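Local coordinates for protein putative esterase (Sulfolobus solfataricus P2, PDB 2RAU) that is probably a lipase or related esterase of the alpha/beta-hydrolase class and binds calcium ions, at residues L16-L21 with I85-A90. Residues are numbered along the deposited sequence; the frame is centred on the assembly and turned at random.
Sequences LGNDQL and IVLYLA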
loop_
_atom_site.group_PDB
_atom_site.type_symbol
_atom_site.label_atom_id
_atom_site.label_comp_id
_atom_site.label_asym_id
_atom_site.label_seq_id
_atom_site.Cartn_x
_atom_site.Cartn_y
_atom_site.Cartn_z
ATOM N N LEU A 16 16.553 9.573 -3.174
ATOM C CA LEU A 16 16.501 10.816 -3.943
ATOM C C LEU A 16 15.693 11.862 -3.208
ATOM O O LEU A 16 14.613 11.574 -2.684
ATOM C CB LEU A 16 15.952 10.598 -5.343
ATOM C CG LEU A 16 14.455 10.416 -5.632
ATOM C CD1 LEU A 16 14.160 10.599 -7.151
ATOM C CD2 LEU A 16 13.895 9.072 -5.076
ATOM N N GLY A 17 16.269 13.066 -3.126
ATOM C CA GLY A 17 15.650 14.204 -2.456
ATOM C C GLY A 17 15.654 14.151 -0.950
ATOM O O GLY A 17 15.143 15.054 -0.301
ATOM N N ASN A 18 16.226 13.082 -0.389
ATOM C CA ASN A 18 16.200 12.846 1.047
ATOM C C ASN A 18 17.502 12.205 1.412
ATOM O O ASN A 18 17.545 11.054 1.835
ATOM C CB ASN A 18 15.034 11.926 1.396
ATOM C CG ASN A 18 13.690 12.545 1.096
ATOM O OD1 ASN A 18 13.146 13.217 1.953
ATOM N ND2 ASN A 18 13.168 12.369 -0.148
ATOM N N ASP A 19 18.592 12.957 1.316
ATOM C CA ASP A 19 19.903 12.318 1.465
ATOM C C ASP A 19 20.357 12.010 2.914
ATOM O O ASP A 19 21.433 11.446 3.123
ATOM C CB ASP A 19 20.979 13.098 0.713
ATOM C CG ASP A 19 21.167 14.471 1.237
ATOM O OD1 ASP A 19 20.858 14.732 2.427
ATOM O OD2 ASP A 19 21.605 15.318 0.428
ATOM N N GLN A 20 19.546 12.385 3.902
ATOM C CA GLN A 20 19.771 11.935 5.265
ATOM C C GLN A 20 19.196 10.543 5.520
ATOM O O GLN A 20 19.418 9.929 6.590
ATOM C CB GLN A 20 19.188 12.963 6.244
ATOM C CG GLN A 20 20.091 14.251 6.316
ATOM C CD GLN A 20 21.643 13.900 6.318
ATOM O OE1 GLN A 20 22.307 13.915 5.255
ATOM N NE2 GLN A 20 22.186 13.535 7.497
ATOM N N LEU A 21 18.430 10.060 4.558
ATOM C CA LEU A 21 17.779 8.748 4.653
ATOM C C LEU A 21 18.440 7.747 3.733
ATOM O O LEU A 21 18.828 8.065 2.597
ATOM C CB LEU A 21 16.294 8.833 4.318
ATOM C CG LEU A 21 15.444 9.707 5.225
ATOM C CD1 LEU A 21 14.013 9.709 4.700
ATOM C CD2 LEU A 21 15.549 9.261 6.687
ATOM N N ILE A 85 4.635 8.548 4.764
ATOM C CA ILE A 85 4.691 7.934 6.106
ATOM C C ILE A 85 6.029 7.216 6.320
ATOM O O ILE A 85 6.598 7.290 7.412
ATOM C CB ILE A 85 3.441 7.036 6.402
ATOM C CG1 ILE A 85 3.345 6.652 7.884
ATOM C CG2 ILE A 85 3.363 5.788 5.540
ATOM C CD1 ILE A 85 3.463 7.758 8.837
ATOM N N VAL A 86 6.530 6.516 5.298
ATOM C CA VAL A 86 7.773 5.759 5.412
ATOM C C VAL A 86 8.942 6.682 5.711
ATOM O O VAL A 86 9.667 6.493 6.693
ATOM C CB VAL A 86 8.042 4.868 4.147
ATOM C CG1 VAL A 86 9.499 4.335 4.137
ATOM C CG2 VAL A 86 7.039 3.730 4.046
ATOM N N LEU A 87 9.108 7.700 4.883
ATOM C CA LEU A 87 10.202 8.669 5.027
ATOM C C LEU A 87 10.099 9.523 6.307
ATOM O O LEU A 87 11.080 9.788 6.978
ATOM C CB LEU A 87 10.299 9.520 3.777
ATOM C CG LEU A 87 10.487 8.799 2.410
ATOM C CD1 LEU A 87 10.688 9.825 1.305
ATOM C CD2 LEU A 87 11.657 7.798 2.351
ATOM N N TYR A 88 8.889 9.924 6.640
ATOM C CA TYR A 88 8.597 10.693 7.844
ATOM C C TYR A 88 8.962 9.930 9.106
ATOM O O TYR A 88 9.621 10.469 10.004
ATOM C CB TYR A 88 7.089 11.038 7.880
ATOM C CG TYR A 88 6.736 11.952 9.037
ATOM C CD1 TYR A 88 6.865 13.341 8.911
ATOM C CD2 TYR A 88 6.302 11.448 10.264
ATOM C CE1 TYR A 88 6.542 14.182 9.959
ATOM C CE2 TYR A 88 5.967 12.308 11.295
ATOM C CZ TYR A 88 6.098 13.652 11.135
ATOM O OH TYR A 88 5.765 14.510 12.142
ATOM N N LEU A 89 8.515 8.686 9.193
ATOM C CA LEU A 89 8.877 7.878 10.364
ATOM C C LEU A 89 10.376 7.595 10.408
ATOM O O LEU A 89 10.952 7.614 11.479
ATOM C CB LEU A 89 8.026 6.611 10.472
ATOM C CG LEU A 89 6.541 6.779 10.711
ATOM C CD1 LEU A 89 5.932 5.378 10.711
ATOM C CD2 LEU A 89 6.281 7.561 12.017
ATOM N N ALA A 90 11.007 7.345 9.259
ATOM C CA ALA A 90 12.462 7.140 9.239
ATOM C C ALA A 90 13.208 8.411 9.684
ATOM O O ALA A 90 14.175 8.332 10.445
ATOM C CB ALA A 90 12.926 6.660 7.868
#
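L21 reaches from the start of strand 21-29 to helix 85-91, where its forked end meets L87 and A90, one helical turn apart. Its CB starts toward the helix, and with CG anti to the carbonyl carbon (chi1 -62°) the chain continues that way and divides at CG. CD1 takes the L87 side, 3.8 Å from L87 CB and just as near L87 CD2; it also lies 3.7 Å from L87 O, a van der Waals contact with the helix backbone. CD2 goes to A90, 3.9 Å from A90 CB and equally near A90 C. A branched leucine suits a site facing two helical positions, and the small methyl of A90 lets the strand side come close. L87, branched too, offers CD2 to L21 and CD1 to the amide of N18, 3.8 Å from N18 ND2, the two side chains crossing at about a right angle. Asparagine suits this buried place because its one nitrogen carries two N-H groups: N18 ND2 donates to L16 O at 3.0 Å, tying the side chain back to the main chain two residues earlier, and to P79 O. N18 also opens the type I turn that ends at L21, closed by the bond from L21 N to N18 O. V43 of strand 37-45 touches both L87 and A90, so the helix packs on the N-terminal antiparallel part of the sheet. The contact is therefore held by apolar burial, while the N18 amide spends its N-H groups on L16 O and P79 O rather than on the helix.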